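Local coordinates for protein putative metalloprotease II (Bacteroides fragilis, PDB 4ON1) that is probably a zinc-dependent metalloendopeptidase related to fragilysin, with one zinc ion bound at its active site, at residues A[277-281]-A[282-286]; A[20-23]-A[24-27]; A[286-289]-A[290-294]. One frame throughout, in Å; residues are numbered along the deposited sequence.

Contact 1 of 3, residues A[277-281]-A[282-286]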
loop_
_atom_site.group_PDB
_atom_site.type_symbol
_atom_site.label_atom_id
_atom_site.label_comp_id
_atom_site.label_asym_id
_atom_site.label_seq_id
_atom_site.Cartn_x
_atom_site.Cartn_y
_atom_site.Cartn_z
ATOM N N LYS A 277 -24.610 -0.140 -1.275
ATOM C CA LYS A 277 -25.707 -0.419 -2.190
ATOM C C LYS A 277 -25.527 0.343 -3.492
ATOM O O LYS A 277 -25.282 1.551 -3.474
ATOM C CB LYS A 277 -27.051 -0.011 -1.573
ATOM C CG LYS A 277 -28.256 -0.651 -2.228
ATOM C CD LYS A 277 -29.540 -0.280 -1.500
ATOM C CE LYS A 277 -29.787 1.225 -1.606
ATOM N NZ LYS A 277 -30.904 1.725 -0.751
ATOM N N GLY A 278 -25.624 -0.365 -4.615
ATOM C CA GLY A 278 -25.492 0.264 -5.916
ATOM C C GLY A 278 -24.067 0.559 -6.354
ATOM O O GLY A 278 -23.855 1.072 -7.453
ATOM N N GLN A 279 -23.087 0.233 -5.516
ATOM C CA GLN A 279 -21.690 0.416 -5.904
ATOM C C GLN A 279 -21.037 -0.919 -6.254
ATOM O O GLN A 279 -19.881 -1.174 -5.908
ATOM C CB GLN A 279 -20.907 1.108 -4.785
ATOM C CG GLN A 279 -21.516 2.423 -4.304
ATOM C CD GLN A 279 -20.615 3.133 -3.307
ATOM O OE1 GLN A 279 -19.441 3.395 -3.582
ATOM N NE2 GLN A 279 -21.156 3.432 -2.136
ATOM N N ASP A 280 -21.785 -1.758 -6.960
ATOM C CA ASP A 280 -21.384 -3.143 -7.202
ATOM C C ASP A 280 -20.414 -3.330 -8.380
ATOM O O ASP A 280 -19.948 -4.442 -8.634
ATOM C CB ASP A 280 -22.641 -3.984 -7.431
ATOM C CG ASP A 280 -23.435 -3.518 -8.638
ATOM O OD1 ASP A 280 -23.964 -2.384 -8.593
ATOM O OD2 ASP A 280 -23.544 -4.282 -9.624
ATOM N N LYS A 281 -20.085 -2.244 -9.072
ATOM C CA LYS A 281 -19.255 -2.327 -10.270
ATOM C C LYS A 281 -17.857 -1.770 -10.045
ATOM O O LYS A 281 -17.207 -1.313 -10.981
ATOM C CB LYS A 281 -19.934 -1.581 -11.419
ATOM C CG LYS A 281 -21.269 -2.184 -11.832
ATOM C CD LYS A 281 -21.880 -1.365 -12.968
ATOM C CE LYS A 281 -22.948 -2.138 -13.714
ATOM N NZ LYS A 281 -23.487 -1.333 -14.852
ATOM N N LYS A 282 -17.396 -1.840 -8.798
ATOM C CA LYS A 282 -16.051 -1.408 -8.431
ATOM C C LYS A 282 -15.295 -2.590 -7.846
ATOM O O LYS A 282 -15.916 -3.521 -7.339
ATOM C CB LYS A 282 -16.096 -0.264 -7.406
ATOM C CG LYS A 282 -16.908 0.945 -7.822
ATOM C CD LYS A 282 -16.974 1.943 -6.665
ATOM C CE LYS A 282 -17.997 3.044 -6.931
ATOM N NZ LYS A 282 -18.091 3.959 -5.766
ATOM N N PRO A 283 -13.957 -2.558 -7.918
ATOM C CA PRO A 283 -13.135 -3.573 -7.250
ATOM C C PRO A 283 -13.182 -3.380 -5.751
ATOM O O PRO A 283 -13.006 -2.252 -5.299
ATOM C CB PRO A 283 -11.717 -3.311 -7.784
ATOM C CG PRO A 283 -11.894 -2.386 -8.966
ATOM C CD PRO A 283 -13.140 -1.601 -8.683
ATOM N N TYR A 284 -13.416 -4.454 -5.004
ATOM C CA TYR A 284 -13.425 -4.396 -3.545
ATOM C C TYR A 284 -12.338 -5.279 -2.968
ATOM O O TYR A 284 -12.234 -6.441 -3.339
ATOM C CB TYR A 284 -14.781 -4.832 -2.993
ATOM C CG TYR A 284 -15.879 -3.809 -3.137
ATOM C CD1 TYR A 284 -16.497 -3.597 -4.354
ATOM C CD2 TYR A 284 -16.326 -3.091 -2.039
ATOM C CE1 TYR A 284 -17.513 -2.666 -4.485
ATOM C CE2 TYR A 284 -17.339 -2.159 -2.157
ATOM C CZ TYR A 284 -17.928 -1.954 -3.378
ATOM O OH TYR A 284 -18.933 -1.035 -3.499
ATOM N N ILE A 285 -11.528 -4.739 -2.059
ATOM C CA ILE A 285 -10.502 -5.555 -1.429
ATOM C C ILE A 285 -10.629 -5.532 0.089
ATOM O O ILE A 285 -10.674 -4.464 0.702
ATOM C CB ILE A 285 -9.087 -5.102 -1.843
ATOM C CG1 ILE A 285 -8.917 -5.219 -3.358
ATOM C CG2 ILE A 285 -8.030 -5.980 -1.187
ATOM C CD1 ILE A 285 -8.903 -3.887 -4.055
ATOM N N LEU A 286 -10.710 -6.722 0.687
ATOM C CA LEU A 286 -10.780 -6.857 2.142
ATOM C C LEU A 286 -9.384 -6.829 2.753
ATOM O O LEU A 286 -8.492 -7.568 2.316
ATOM C CB LEU A 286 -11.484 -8.163 2.530
ATOM C CG LEU A 286 -11.663 -8.411 4.030
ATOM C CD1 LEU A 286 -12.666 -7.424 4.620
ATOM C CD2 LEU A 286 -12.112 -9.848 4.290
HETATM O O HOH W 1 -17.119 -5.633 -8.381
#
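Gln-279 and Lys-282 meet because each first torsion sets CG beside its own backbone N, at chi1 -54° and -55°, and both chains then run on extended. The two side chains cross at a slant, so that the amide end of one reaches the ammonium end of the other. Lys-282 NZ donates to Gln-279 OE1 over 2.6 Å, tilted moderately from the carbonyl plane. Nearer the backbone, Lys-282 CE passes 4.1 Å from Gln-279 CB. NZ is held by a neutral amide oxygen and also by a salt bridge to the carboxylate of Glu-204, and the carboxylate would be expected to favour the protonated lysine.

The second grip comes from Tyr-284. Tyr-284 OH donates to the backbone carbonyl O of Gln-279 at 2.6 Å. The hydroxyl approaches from above the carbonyl plane. Seen from the ring, that oxygen lies at the edge, in the ring plane. Tyr-284 OH also sits 3.2 Å from Gln-279 CB. The tyrosine thus ties the start of the strand to the backbone of the loop five residues earlier.

This is the turn that leads from the loop after helix 259-271 into strand 284-288 of the metallopeptidase region. The strand pairs in parallel with 201-209 and with 319-323, and Tyr-284 lies at its start, packed against Phe-266 and Leu-270 of helix 259-271 and edge-to-face with Phe-316.

A water links the backbone carbonyls of Asp-280 and Lys-282, standing 2.6 Å from Lys-282 O and 3.1 Å from Asp-280 O. The carboxylate of Asp-280 turns elsewhere, and its OD2 accepts from the backbone N of Asn-315.

Contact 2 of 3, residues A[20-23]-A[24-27]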
loop_
_atom_site.group_PDB
_atom_site.type_symbol
_atom_site.label_atom_id
_atom_site.label_comp_id
_atom_site.label_asym_id
_atom_site.label_seq_id
_atom_site.Cartn_x
_atom_site.Cartn_y
_atom_site.Cartn_z
ATOM N N VAL A 20 14.146 21.709 6.642
ATOM C CA VAL A 20 15.038 20.812 7.365
ATOM C C VAL A 20 14.184 19.865 8.183
ATOM O O VAL A 20 13.074 20.208 8.593
ATOM C CB VAL A 20 16.017 21.551 8.309
ATOM C CG1 VAL A 20 16.818 22.594 7.559
ATOM C CG2 VAL A 20 15.263 22.170 9.493
ATOM N N LEU A 21 14.700 18.666 8.408
ATOM C CA LEU A 21 13.963 17.648 9.131
ATOM C C LEU A 21 14.939 16.683 9.777
ATOM O O LEU A 21 15.751 16.055 9.094
ATOM C CB LEU A 21 13.002 16.914 8.185
ATOM C CG LEU A 21 12.016 15.902 8.775
ATOM C CD1 LEU A 21 11.094 16.565 9.792
ATOM C CD2 LEU A 21 11.198 15.255 7.665
ATOM N N ASN A 22 14.875 16.597 11.101
ATOM C CA ASN A 22 15.679 15.642 11.853
ATOM C C ASN A 22 14.854 14.379 12.052
ATOM O O ASN A 22 13.912 14.361 12.839
ATOM C CB ASN A 22 16.123 16.240 13.193
ATOM C CG ASN A 22 17.062 15.324 13.967
ATOM O OD1 ASN A 22 16.990 14.100 13.859
ATOM N ND2 ASN A 22 17.946 15.919 14.755
ATOM N N LEU A 23 15.217 13.331 11.320
ATOM C CA LEU A 23 14.454 12.091 11.304
ATOM C C LEU A 23 14.408 11.402 12.665
ATOM O O LEU A 23 13.456 10.683 12.971
ATOM C CB LEU A 23 15.034 11.138 10.251
ATOM C CG LEU A 23 14.879 11.576 8.788
ATOM C CD1 LEU A 23 15.774 10.755 7.878
ATOM C CD2 LEU A 23 13.425 11.440 8.350
ATOM N N ARG A 24 15.432 11.613 13.481
ATOM C CA ARG A 24 15.459 11.003 14.802
ATOM C C ARG A 24 14.502 11.687 15.784
ATOM O O ARG A 24 13.868 11.024 16.603
ATOM C CB ARG A 24 16.879 11.037 15.374
ATOM C CG ARG A 24 17.839 10.042 14.752
ATOM C CD ARG A 24 18.497 9.175 15.817
ATOM N NE ARG A 24 19.434 8.220 15.229
ATOM C CZ ARG A 24 20.755 8.299 15.345
ATOM N NH1 ARG A 24 21.306 9.276 16.053
ATOM N NH2 ARG A 24 21.526 7.387 14.770
ATOM N N SER A 25 14.390 13.008 15.698
ATOM C CA SER A 25 13.658 13.757 16.716
ATOM C C SER A 25 12.270 14.187 16.257
ATOM O O SER A 25 11.504 14.746 17.036
ATOM C CB SER A 25 14.454 14.994 17.140
ATOM O OG SER A 25 14.570 15.896 16.052
ATOM N N MET A 26 11.944 13.944 14.994
ATOM C CA MET A 26 10.702 14.484 14.451
ATOM C C MET A 26 9.479 13.779 15.034
ATOM O O MET A 26 9.511 12.578 15.313
ATOM C CB MET A 26 10.684 14.365 12.927
ATOM C CG MET A 26 10.484 12.954 12.434
ATOM S SD MET A 26 10.373 12.849 10.647
ATOM C CE MET A 26 10.183 11.073 10.484
ATOM N N ASP A 27 8.408 14.535 15.243
ATOM C CA ASP A 27 7.114 13.922 15.505
ATOM C C ASP A 27 6.135 14.375 14.419
ATOM O O ASP A 27 6.559 14.982 13.431
ATOM C CB ASP A 27 6.609 14.252 16.912
ATOM C CG ASP A 27 6.470 15.738 17.161
ATOM O OD1 ASP A 27 6.513 16.530 16.197
ATOM O OD2 ASP A 27 6.305 16.116 18.342
#
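Leu-21 and Met-26 make the tight side of this turn. Met-26 SD sits against the branched end of Leu-21, 3.9 Å from Leu-21 CD1 and about the same from its CG and CD2. Met-26 CG stands between its backbone N and carbonyl carbon (chi1 73°), and the chain runs straight on from there. Met-26 CE reaches Leu-23 CD2 at 3.9 Å, the two side chains lying alongside and pointing the same way. Tyr-106 of strand 102-109 touches both Leu-23 and Met-26.

The other side is polar and looser. Asn-22 OD1 reaches forward to the next residues and closes an Asx turn by accepting from Arg-24 N at 3.0 Å, with the donor tilted slightly from the carbonyl plane. Ser-25 N adds a weak bond to the same oxygen. Asn-22 O receives weak bonds from Ser-25 N and Met-26 N, the latter at 2.9 Å. Arg-24 sends its guanidinium away from the turn, at the surface.

The stretch joins strand 19-22 to helix 28-35, with Asp-27 as the N-cap. Three of the four N-H bonds to Asn-22 oxygens are weak, so the turn rests on several modest bonds together with the apolar packing of Met-26.

Contact 3 of 3, residues A[286-289]-A[290-294]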
loop_
_atom_site.group_PDB
_atom_site.type_symbol
_atom_site.label_atom_id
_atom_site.label_comp_id
_atom_site.label_asym_id
_atom_site.label_seq_id
_atom_site.Cartn_x
_atom_site.Cartn_y
_atom_site.Cartn_z
ATOM N N LEU A 286 -10.710 -6.722 0.687
ATOM C CA LEU A 286 -10.780 -6.857 2.142
ATOM C C LEU A 286 -9.384 -6.829 2.753
ATOM O O LEU A 286 -8.492 -7.568 2.316
ATOM C CB LEU A 286 -11.484 -8.163 2.530
ATOM C CG LEU A 286 -11.663 -8.411 4.030
ATOM C CD1 LEU A 286 -12.666 -7.424 4.620
ATOM C CD2 LEU A 286 -12.112 -9.848 4.290
ATOM N N LEU A 287 -9.204 -6.003 3.782
ATOM C CA LEU A 287 -7.890 -5.815 4.384
ATOM C C LEU A 287 -7.813 -6.270 5.841
ATOM O O LEU A 287 -8.653 -5.908 6.669
ATOM C CB LEU A 287 -7.481 -4.336 4.297
ATOM C CG LEU A 287 -7.470 -3.703 2.898
ATOM C CD1 LEU A 287 -7.029 -2.238 2.978
ATOM C CD2 LEU A 287 -6.542 -4.476 1.993
ATOM N N ARG A 288 -6.786 -7.055 6.151
ATOM C CA ARG A 288 -6.494 -7.444 7.528
ATOM C C ARG A 288 -4.999 -7.358 7.749
ATOM O O ARG A 288 -4.231 -7.342 6.785
ATOM C CB ARG A 288 -6.983 -8.859 7.825
ATOM C CG ARG A 288 -6.333 -9.900 6.920
ATOM C CD ARG A 288 -6.411 -11.301 7.498
ATOM N NE ARG A 288 -7.764 -11.660 7.916
ATOM C CZ ARG A 288 -8.115 -12.873 8.330
ATOM N NH1 ARG A 288 -7.217 -13.849 8.356
ATOM N NH2 ARG A 288 -9.365 -13.112 8.705
ATOM N N ASP A 289 -4.575 -7.284 9.004
ATOM C CA ASP A 289 -3.144 -7.253 9.260
ATOM C C ASP A 289 -2.524 -8.631 9.044
ATOM O O ASP A 289 -1.382 -8.740 8.604
ATOM C CB ASP A 289 -2.843 -6.772 10.670
ATOM C CG ASP A 289 -1.363 -6.652 10.920
ATOM O OD1 ASP A 289 -0.820 -7.462 11.693
ATOM O OD2 ASP A 289 -0.736 -5.763 10.314
ATOM N N GLY A 290 -3.288 -9.675 9.355
ATOM C CA GLY A 290 -2.799 -11.037 9.299
ATOM C C GLY A 290 -2.841 -11.678 7.925
ATOM O O GLY A 290 -2.789 -11.000 6.900
ATOM N N THR A 291 -2.931 -13.003 7.912
ATOM C CA THR A 291 -2.890 -13.769 6.676
ATOM C C THR A 291 -3.995 -14.812 6.646
ATOM O O THR A 291 -4.810 -14.890 7.562
ATOM C CB THR A 291 -1.550 -14.493 6.510
ATOM O OG1 THR A 291 -1.315 -15.307 7.666
ATOM C CG2 THR A 291 -0.415 -13.494 6.334
ATOM N N TRP A 292 -4.007 -15.620 5.591
ATOM C CA TRP A 292 -4.952 -16.719 5.482
ATOM C C TRP A 292 -4.219 -18.046 5.374
ATOM O O TRP A 292 -2.998 -18.074 5.187
ATOM C CB TRP A 292 -5.881 -16.526 4.280
ATOM C CG TRP A 292 -6.797 -15.363 4.447
ATOM C CD1 TRP A 292 -8.068 -15.387 4.948
ATOM C CD2 TRP A 292 -6.507 -13.992 4.148
ATOM N NE1 TRP A 292 -8.590 -14.116 4.968
ATOM C CE2 TRP A 292 -7.652 -13.242 4.484
ATOM C CE3 TRP A 292 -5.393 -13.329 3.625
ATOM C CZ2 TRP A 292 -7.716 -11.861 4.306
ATOM C CZ3 TRP A 292 -5.458 -11.960 3.452
ATOM C CH2 TRP A 292 -6.612 -11.239 3.789
ATOM N N ASP A 293 -4.969 -19.137 5.506
ATOM C CA ASP A 293 -4.429 -20.484 5.351
ATOM C C ASP A 293 -3.190 -20.704 6.219
ATOM O O ASP A 293 -2.121 -21.047 5.707
ATOM C CB ASP A 293 -4.091 -20.769 3.884
ATOM C CG ASP A 293 -3.905 -22.252 3.610
ATOM O OD1 ASP A 293 -4.695 -23.059 4.148
ATOM O OD2 ASP A 293 -2.963 -22.611 2.870
ATOM N N SER A 294 -3.337 -20.472 7.523
ATOM C CA SER A 294 -2.257 -20.691 8.485
ATOM C C SER A 294 -0.927 -20.062 8.060
ATOM O O SER A 294 0.120 -20.705 8.131
ATOM C CB SER A 294 -2.068 -22.190 8.720
ATOM O OG SER A 294 -3.292 -22.782 9.117
#
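The end of strand 284-288, in the metallopeptidase region, turns here into the loop before strand 299-301, and a cation-pi stack of Arg-288 on Trp-292 bridges the turn. The guanidinium lies flat on the indole, with planes 10° apart and centres 4.1 Å apart. It sits off-centre over the five-membered ring. Trp-292 NE1 lies under the middle of the guanidinium, 3.6 Å from Arg-288 CZ. The aliphatic part of the arginine uses the other half of the indole. Arg-288 CD makes a CH-pi contact over the six-membered ring of Trp-292, 3.8 Å from its centroid. One atom further back, Arg-288 CG meets Trp-292 CH2 at 3.4 Å.

Two torsions explain this path. Arg-288 CG stands between the backbone N and the carbonyl carbon (chi1 60°). The chain then bends at chi3 (50°), which lays the guanidinium flat over the indole face.

The edge of the guanidinium is used as well. Arg-288 NH1 donates to Thr-291 O over 2.7 Å, and this oxygen lies close to the guanidinium plane. Seen from the acceptor, the donor stands above the carbonyl plane. Further partners fix the rotation of the group: NE forms a salt bridge with Glu-210, and NH2 donates to Gly-254 O. The partners of the charge include a carboxylate, two carbonyl oxygens and the aromatic face.

Asp-289 points its side chain off the turn, where OD1 is hydrogen-bonded to Tyr-121 OH of helix 112-126, in the N-terminal fragilysin-type region. Trp-292 rests on Ala-262 of helix 259-271 and Ile-321 of strand 319-323.

How the contacts relate
Contacts 1 and 3 lie at the two ends of strand 284-288. Contact 1 is the entry turn and contact 3 the exit turn. They share Leu-286, and their centres are 20 Å apart. Contact 2 belongs to the N-terminal fragilysin-type region. Its centre is 40 Å from that of contact 1 and 33 Å from that of contact 3, and it touches neither. Contact 3 lies nearest the metal: the side chain of Trp-292 is about 12 Å from the bound zinc ion and about 9 Å from that of its ligand Asp-176. Contacts 1 and 2 lie away from the zinc site, on opposite sides of the chain's centre.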